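PDB 3GW2: possible transcriptional regulatory arsR-family protein from Mycobacterium bovis, which probably binds DNA through a winged helix-turn-helix and is part of a regulatory network that coordinates tolerance to the antitubercular drug bedaquiline. Local coordinates for residues Gln60-Lys63 with Leu67-Ala70; Leu31-Gln36 with Glu42-Ala47; Arg26-Leu31 with Arg88-Val93. All blocks are in the same frame, centred on the assembly; numbering follows the deposited sequence.

Contact 1 of 3, residues Gln60-Lys63 with Leu67-Ala70; sequences QALK and LVEA
Leu62 and Val68 have more surface buried by the contact than any other residue, and they meet through the base of one side chain and the branches of the other. Val68 CG2 lies 3.6 Å from Leu62 CB, and Val68 CG1 is slightly farther from the same carbon. CG2 also comes within 3.5 Å of the backbone Lys63 N. The methyl therefore rests on the helix backbone itself. In Val68 the first torsion (chi1 -65°) sets CG1 anti to the carbonyl carbon, which leaves CG2 as the branch that fits against the helix.

The segments 60-63 and 67-70 are joined by one backbone hydrogen bond. Leu67 N donates to Leu62 O over 3.0 Å, and the N-H...O angle is 160°. The bond spans five residues. It marks the point where the chain leaves helix 52-64 and enters strand 68-73. Helix 52-64 is the second helix of the helix-turn-helix and probably the recognition helix, as in other ArsR-family proteins. The strand is the first arm of the hairpin that forms the wing of the winged-helix fold. Leu62 CD2 and Leu67 CD1 also meet at 4.0 Å, with the two side chains at about a right angle.

Lys63 takes the outer side. Its chain runs extended up to CE and bends only at chi4 (-71°). The extended part lies alongside the strand, and CE passes 4.2 Å from Ala70 CB. On the inner side, Leu62 also packs on Ile30, and Val68 on Leu34. Leu67 reaches Val18 of helix 11-22, Leu89 of helix 84-98 and Val96 of the second subunit.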
loop_
_atom_site.group_PDB
_atom_site.type_symbol
_atom_site.label_atom_id
_atom_site.label_comp_id
_atom_site.label_asym_id
_atom_site.label_seq_id
_atom_site.Cartn_x
_atom_site.Cartn_y
_atom_site.Cartn_z
ATOM N N GLN A 60 -9.279 11.765 -5.172
ATOM C CA GLN A 60 -8.707 11.372 -6.464
ATOM C C GLN A 60 -7.559 10.376 -6.321
ATOM O O GLN A 60 -7.484 9.401 -7.079
ATOM C CB GLN A 60 -8.212 12.594 -7.233
ATOM C CG GLN A 60 -9.126 13.038 -8.347
ATOM C CD GLN A 60 -10.505 13.455 -7.878
ATOM O OE1 GLN A 60 -11.478 12.710 -8.048
ATOM N NE2 GLN A 60 -10.605 14.651 -7.297
ATOM N N ALA A 61 -6.677 10.617 -5.353
ATOM C CA ALA A 61 -5.568 9.709 -5.087
ATOM C C ALA A 61 -6.075 8.327 -4.690
ATOM O O ALA A 61 -5.573 7.318 -5.182
ATOM C CB ALA A 61 -4.633 10.275 -4.027
ATOM N N LEU A 62 -7.077 8.284 -3.813
ATOM C CA LEU A 62 -7.728 7.018 -3.441
ATOM C C LEU A 62 -8.385 6.319 -4.627
ATOM O O LEU A 62 -8.269 5.095 -4.782
ATOM C CB LEU A 62 -8.725 7.223 -2.299
ATOM C CG LEU A 62 -8.084 7.623 -0.962
ATOM C CD1 LEU A 62 -9.170 8.029 0.023
ATOM C CD2 LEU A 62 -7.223 6.483 -0.407
ATOM N N LYS A 63 -9.056 7.099 -5.468
ATOM C CA LYS A 63 -9.736 6.584 -6.664
ATOM C C LYS A 63 -8.756 5.979 -7.683
ATOM O O LYS A 63 -9.022 4.911 -8.233
ATOM C CB LYS A 63 -10.548 7.702 -7.308
ATOM C CG LYS A 63 -11.684 7.256 -8.234
ATOM C CD LYS A 63 -12.340 8.510 -8.802
ATOM C CE LYS A 63 -13.502 8.217 -9.749
ATOM N NZ LYS A 63 -13.059 7.635 -11.050
ATOM N N LEU A 67 -9.379 2.328 -4.643
ATOM C CA LEU A 67 -9.779 2.109 -3.255
ATOM C C LEU A 67 -11.152 2.696 -2.917
ATOM O O LEU A 67 -11.800 2.266 -1.960
ATOM C CB LEU A 67 -8.717 2.659 -2.293
ATOM C CG LEU A 67 -7.316 2.036 -2.327
ATOM C CD1 LEU A 67 -6.457 2.614 -1.217
ATOM C CD2 LEU A 67 -7.357 0.511 -2.232
ATOM N N VAL A 68 -11.576 3.687 -3.694
ATOM C CA VAL A 68 -12.905 4.274 -3.547
ATOM C C VAL A 68 -13.588 4.387 -4.919
ATOM O O VAL A 68 -12.913 4.379 -5.957
ATOM C CB VAL A 68 -12.864 5.672 -2.865
ATOM C CG1 VAL A 68 -12.377 5.569 -1.411
ATOM C CG2 VAL A 68 -12.011 6.670 -3.665
ATOM N N GLU A 69 -14.918 4.470 -4.916
ATOM C CA GLU A 69 -15.671 4.816 -6.121
ATOM C C GLU A 69 -16.494 6.058 -5.845
ATOM O O GLU A 69 -16.725 6.401 -4.684
ATOM C CB GLU A 69 -16.564 3.664 -6.578
ATOM C CG GLU A 69 -15.772 2.402 -6.886
ATOM C CD GLU A 69 -16.043 1.849 -8.260
ATOM O OE1 GLU A 69 -17.124 2.137 -8.821
ATOM O OE2 GLU A 69 -15.172 1.112 -8.785
ATOM N N ALA A 70 -16.921 6.728 -6.912
ATOM C CA ALA A 70 -17.620 7.992 -6.810
ATOM C C ALA A 70 -18.882 7.990 -7.656
ATOM O O ALA A 70 -18.960 7.307 -8.674
ATOM C CB ALA A 70 -16.712 9.134 -7.230
#

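Contact 2 of 3, residues Leu31-Gln36 with Glu42-Ala47; sequences LDLLAQ and EAIATA
No flat side-chain group lies where Leu33 and Leu34 touch Ile44 and Ala47. Within helix 41-48 the flat Glu42 carbonyl takes a donor on each face: Thr46 N and Thr46 OG1 both donate to Glu42 O, from opposite sides of its plane, and the OG1 bond is 3.0 Å long. This ties the threonine side chain back onto its own helix.

Across the segments every touch is aliphatic. Leu33 CD2 does most of the work: it lies 3.6 Å from Ala47 CB and 3.8 Å from Ile44 CA. CG of Leu33 stands anti to its own backbone N (chi1 -173°), and the branched end is carried across to helix 41-48. There it meets Ile44 and Ala47, about one turn apart. Leu34 CD2 meets Ile44 CD1 at 3.9 Å, with the side chains crossing at about a right angle.

Helix 27-34 thus packs on helix 41-48, the first helix of the helix-turn-helix. Ile44 also touches Leu59 of helix 52-64. With no polar group bridging the two segments, the contact is held by apolar packing alone, so it is shape rather than polar pairing that sets how they meet.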
loop_
_atom_site.group_PDB
_atom_site.type_symbol
_atom_site.label_atom_id
_atom_site.label_comp_id
_atom_site.label_asym_id
_atom_site.label_seq_id
_atom_site.Cartn_x
_atom_site.Cartn_y
_atom_site.Cartn_z
ATOM N N LEU A 31 -10.489 6.779 4.614
ATOM C CA LEU A 31 -10.884 5.368 4.547
ATOM C C LEU A 31 -11.605 4.916 5.805
ATOM O O LEU A 31 -12.638 4.249 5.721
ATOM C CB LEU A 31 -9.672 4.475 4.221
ATOM C CG LEU A 31 -9.122 4.604 2.800
ATOM C CD1 LEU A 31 -7.909 3.701 2.614
ATOM C CD2 LEU A 31 -10.190 4.265 1.759
ATOM N N ASP A 32 -11.095 5.310 6.972
ATOM C CA ASP A 32 -11.778 5.021 8.243
ATOM C C ASP A 32 -13.150 5.655 8.299
ATOM O O ASP A 32 -14.101 5.053 8.800
ATOM C CB ASP A 32 -10.946 5.485 9.439
ATOM C CG ASP A 32 -10.243 4.338 10.132
ATOM O OD1 ASP A 32 -10.917 3.360 10.531
ATOM O OD2 ASP A 32 -9.010 4.401 10.286
ATOM N N LEU A 33 -13.255 6.862 7.751
ATOM C CA LEU A 33 -14.515 7.588 7.729
ATOM C C LEU A 33 -15.564 6.922 6.838
ATOM O O LEU A 33 -16.743 6.862 7.195
ATOM C CB LEU A 33 -14.290 9.035 7.288
ATOM C CG LEU A 33 -15.501 9.947 7.380
ATOM C CD1 LEU A 33 -15.872 10.249 8.840
ATOM C CD2 LEU A 33 -15.235 11.219 6.606
ATOM N N LEU A 34 -15.130 6.424 5.684
ATOM C CA LEU A 34 -16.045 5.798 4.735
ATOM C C LEU A 34 -16.366 4.350 5.107
ATOM O O LEU A 34 -17.239 3.735 4.509
ATOM C CB LEU A 34 -15.457 5.858 3.320
ATOM C CG LEU A 34 -15.239 7.240 2.692
ATOM C CD1 LEU A 34 -14.619 7.069 1.340
ATOM C CD2 LEU A 34 -16.547 8.008 2.592
ATOM N N ALA A 35 -15.651 3.822 6.094
ATOM C CA ALA A 35 -15.712 2.412 6.448
ATOM C C ALA A 35 -16.472 2.240 7.730
ATOM O O ALA A 35 -15.897 2.410 8.799
ATOM C CB ALA A 35 -14.285 1.835 6.604
ATOM N N GLN A 36 -17.768 1.943 7.640
ATOM C CA GLN A 36 -18.476 1.927 6.359
ATOM C C GLN A 36 -19.635 2.961 6.288
ATOM O O GLN A 36 -20.279 3.315 7.294
ATOM C CB GLN A 36 -18.919 0.500 6.004
ATOM C CG GLN A 36 -19.487 0.303 4.587
ATOM C CD GLN A 36 -18.439 0.138 3.492
ATOM O OE1 GLN A 36 -17.426 -0.560 3.661
ATOM N NE2 GLN A 36 -18.702 0.752 2.340
ATOM N N GLU A 42 -18.016 17.184 0.656
ATOM C CA GLU A 42 -18.157 18.274 1.629
ATOM C C GLU A 42 -18.059 17.717 3.048
ATOM O O GLU A 42 -17.315 18.236 3.895
ATOM C CB GLU A 42 -19.515 18.979 1.443
ATOM C CG GLU A 42 -19.439 20.494 1.455
ATOM C CD GLU A 42 -20.795 21.171 1.733
ATOM O OE1 GLU A 42 -21.818 20.794 1.096
ATOM O OE2 GLU A 42 -20.834 22.085 2.599
ATOM N N ALA A 43 -18.809 16.638 3.293
ATOM C CA ALA A 43 -18.828 15.989 4.608
ATOM C C ALA A 43 -17.463 15.393 4.982
ATOM O O ALA A 43 -17.016 15.516 6.130
ATOM C CB ALA A 43 -19.941 14.925 4.674
ATOM N N ILE A 44 -16.809 14.759 4.012
ATOM C CA ILE A 44 -15.486 14.149 4.199
ATOM C C ILE A 44 -14.433 15.227 4.523
ATOM O O ILE A 44 -13.575 15.041 5.397
ATOM C CB ILE A 44 -15.049 13.354 2.929
ATOM C CG1 ILE A 44 -15.959 12.136 2.713
ATOM C CG2 ILE A 44 -13.592 12.902 3.017
ATOM C CD1 ILE A 44 -15.924 11.580 1.297
ATOM N N ALA A 45 -14.517 16.348 3.825
ATOM C CA ALA A 45 -13.617 17.478 4.044
ATOM C C ALA A 45 -13.786 18.018 5.464
ATOM O O ALA A 45 -12.810 18.228 6.191
ATOM C CB ALA A 45 -13.908 18.568 3.036
ATOM N N THR A 46 -15.037 18.232 5.853
ATOM C CA THR A 46 -15.377 18.746 7.175
ATOM C C THR A 46 -14.976 17.783 8.302
ATOM O O THR A 46 -14.404 18.206 9.318
ATOM C CB THR A 46 -16.871 19.050 7.246
ATOM O OG1 THR A 46 -17.190 20.038 6.252
ATOM C CG2 THR A 46 -17.261 19.594 8.632
ATOM N N ALA A 47 -15.261 16.492 8.113
ATOM C CA ALA A 47 -14.931 15.479 9.111
ATOM C C ALA A 47 -13.426 15.341 9.322
ATOM O O ALA A 47 -12.977 15.087 10.434
ATOM C CB ALA A 47 -15.544 14.115 8.735
#

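Contact 3 of 3, residues Arg26-Leu31 with Arg88-Val93; sequences RRLQIL and RLFALV
Phe90 lays one face of its ring over the side chain of Leu31. The CH-pi contact is made by Leu31 CB, 3.8 Å from the ring centroid of Phe90 and 17° off the ring normal. The carbon is offset toward the rim, and its nearest ring atoms are CE2 and CZ, with Leu31 CB to Phe90 CE2 at 3.7 Å. Farther out along the same leucine, Leu31 CD1 comes within 4.0 Å of Phe90 CD1. The base and one end of the leucine thus both touch the ring. Phe90 CG is anti to the backbone N (chi1 -178°), which carries the ring across to Leu31.

Phe90 belongs to helix 84-98, which follows the wing. It packs here on helix 27-34, in the body of the winged-helix domain. In the ArsR family the terminal helices form the dimer interface. This contact lies beside it: Leu28 and Val93 both pack on Val15 of the second subunit.

Leu28 also borders the ring. Its CG lies 4.2 Å from Phe90 CE1, and its backbone O is 3.7 Å from Phe90 CZ. Leu28 and Leu31 both also touch Leu22 of helix 11-22.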
loop_
_atom_site.group_PDB
_atom_site.type_symbol
_atom_site.label_atom_id
_atom_site.label_comp_id
_atom_site.label_asym_id
_atom_site.label_seq_id
_atom_site.Cartn_x
_atom_site.Cartn_y
_atom_site.Cartn_z
ATOM N N ARG A 26 -2.762 10.921 6.576
ATOM C CA ARG A 26 -3.959 11.730 6.702
ATOM C C ARG A 26 -5.025 11.323 5.694
ATOM O O ARG A 26 -6.209 11.310 6.009
ATOM C CB ARG A 26 -3.607 13.215 6.576
ATOM C CG ARG A 26 -4.602 14.105 7.253
ATOM C CD ARG A 26 -4.428 15.538 6.840
ATOM N NE ARG A 26 -5.511 16.348 7.380
ATOM C CZ ARG A 26 -5.702 17.631 7.104
ATOM N NH1 ARG A 26 -4.884 18.269 6.274
ATOM N NH2 ARG A 26 -6.722 18.275 7.656
ATOM N N ARG A 27 -4.604 10.956 4.489
ATOM C CA ARG A 27 -5.517 10.379 3.490
ATOM C C ARG A 27 -6.216 9.089 3.969
ATOM O O ARG A 27 -7.368 8.802 3.590
ATOM C CB ARG A 27 -4.742 10.160 2.186
ATOM C CG ARG A 27 -5.463 9.405 1.094
ATOM C CD ARG A 27 -4.946 9.820 -0.273
ATOM N NE ARG A 27 -3.634 9.268 -0.590
ATOM C CZ ARG A 27 -2.576 9.977 -0.981
ATOM N NH1 ARG A 27 -2.648 11.292 -1.114
ATOM N NH2 ARG A 27 -1.433 9.363 -1.257
ATOM N N LEU A 28 -5.541 8.319 4.822
ATOM C CA LEU A 28 -6.121 7.090 5.382
ATOM C C LEU A 28 -7.313 7.335 6.337
ATOM O O LEU A 28 -8.152 6.447 6.551
ATOM C CB LEU A 28 -5.033 6.286 6.089
ATOM C CG LEU A 28 -4.168 5.305 5.268
ATOM C CD1 LEU A 28 -4.081 5.680 3.809
ATOM C CD2 LEU A 28 -2.797 5.221 5.871
ATOM N N GLN A 29 -7.368 8.528 6.919
ATOM C CA GLN A 29 -8.518 8.950 7.728
ATOM C C GLN A 29 -9.805 8.885 6.921
ATOM O O GLN A 29 -10.835 8.457 7.426
ATOM C CB GLN A 29 -8.315 10.363 8.277
ATOM C CG GLN A 29 -7.135 10.470 9.228
ATOM C CD GLN A 29 -6.922 11.871 9.757
ATOM O OE1 GLN A 29 -5.823 12.217 10.194
ATOM N NE2 GLN A 29 -7.970 12.681 9.736
ATOM N N ILE A 30 -9.727 9.278 5.655
ATOM C CA ILE A 30 -10.862 9.170 4.740
ATOM C C ILE A 30 -11.396 7.750 4.684
ATOM O O ILE A 30 -12.605 7.533 4.726
ATOM C CB ILE A 30 -10.508 9.659 3.315
ATOM C CG1 ILE A 30 -10.231 11.177 3.324
ATOM C CG2 ILE A 30 -11.647 9.319 2.345
ATOM C CD1 ILE A 30 -9.617 11.739 2.027
ATOM N N LEU A 31 -10.489 6.779 4.614
ATOM C CA LEU A 31 -10.884 5.368 4.547
ATOM C C LEU A 31 -11.605 4.916 5.805
ATOM O O LEU A 31 -12.638 4.249 5.721
ATOM C CB LEU A 31 -9.672 4.475 4.221
ATOM C CG LEU A 31 -9.122 4.604 2.800
ATOM C CD1 LEU A 31 -7.909 3.701 2.614
ATOM C CD2 LEU A 31 -10.190 4.265 1.759
ATOM N N ARG A 88 -11.415 -5.479 3.469
ATOM C CA ARG A 88 -10.458 -6.462 3.976
ATOM C C ARG A 88 -9.009 -5.953 3.859
ATOM O O ARG A 88 -8.220 -6.110 4.792
ATOM C CB ARG A 88 -10.642 -7.824 3.294
ATOM C CG ARG A 88 -12.011 -8.468 3.612
ATOM C CD ARG A 88 -12.112 -9.901 3.111
ATOM N NE ARG A 88 -11.987 -10.008 1.657
ATOM C CZ ARG A 88 -11.042 -10.699 1.018
ATOM N NH1 ARG A 88 -10.109 -11.373 1.690
ATOM N NH2 ARG A 88 -11.035 -10.727 -0.309
ATOM N N LEU A 89 -8.682 -5.314 2.737
ATOM C CA LEU A 89 -7.308 -4.828 2.512
ATOM C C LEU A 89 -6.871 -3.792 3.549
ATOM O O LEU A 89 -5.767 -3.864 4.097
ATOM C CB LEU A 89 -7.132 -4.273 1.094
ATOM C CG LEU A 89 -5.824 -3.533 0.817
ATOM C CD1 LEU A 89 -4.657 -4.516 0.782
ATOM C CD2 LEU A 89 -5.916 -2.751 -0.480
ATOM N N PHE A 90 -7.747 -2.835 3.808
ATOM C CA PHE A 90 -7.475 -1.769 4.754
ATOM C C PHE A 90 -7.423 -2.291 6.190
ATOM O O PHE A 90 -6.627 -1.815 6.993
ATOM C CB PHE A 90 -8.526 -0.671 4.585
ATOM C CG PHE A 90 -8.328 0.531 5.479
ATOM C CD1 PHE A 90 -7.092 1.181 5.548
ATOM C CD2 PHE A 90 -9.395 1.030 6.231
ATOM C CE1 PHE A 90 -6.923 2.299 6.362
ATOM C CE2 PHE A 90 -9.227 2.154 7.049
ATOM C CZ PHE A 90 -7.985 2.789 7.108
ATOM N N ALA A 91 -8.258 -3.278 6.514
ATOM C CA ALA A 91 -8.168 -3.911 7.819
ATOM C C ALA A 91 -6.810 -4.617 7.964
ATOM O O ALA A 91 -6.119 -4.435 8.967
ATOM C CB ALA A 91 -9.330 -4.893 8.038
ATOM N N LEU A 92 -6.431 -5.399 6.952
ATOM C CA LEU A 92 -5.205 -6.215 6.993
ATOM C C LEU A 92 -3.911 -5.401 7.011
ATOM O O LEU A 92 -2.929 -5.814 7.621
ATOM C CB LEU A 92 -5.181 -7.220 5.832
ATOM C CG LEU A 92 -4.011 -8.191 5.643
ATOM C CD1 LEU A 92 -3.767 -9.078 6.870
ATOM C CD2 LEU A 92 -4.268 -9.057 4.432
ATOM N N VAL A 93 -3.905 -4.267 6.324
ATOM C CA VAL A 93 -2.728 -3.392 6.295
ATOM C C VAL A 93 -2.491 -2.750 7.669
ATOM O O VAL A 93 -1.352 -2.526 8.070
ATOM C CB VAL A 93 -2.827 -2.338 5.163
ATOM C CG1 VAL A 93 -3.775 -1.170 5.549
ATOM C CG2 VAL A 93 -1.448 -1.840 4.772
#

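The three contacts have centres about 12 Å apart from one another, and all lie in the winged-helix domain. Contacts 2 and 3 share helix 27-34 and the residue Leu31. Along the chain, contact 2 comes before contact 1, and contact 3 spans both, since it joins helix 27-34 to helix 84-98. The contacts also touch one another. Leu31 CD1 meets Leu62 CD2 and Leu67 CD1, and Ile44 CG2 packs 3.8 Å from Ile30 CG1. Helix 27-34 thus links both helices of the helix-turn-helix and the start of the wing to the C-terminal helix near the dimer interface. This is consistent with a single apolar core shared by these elements.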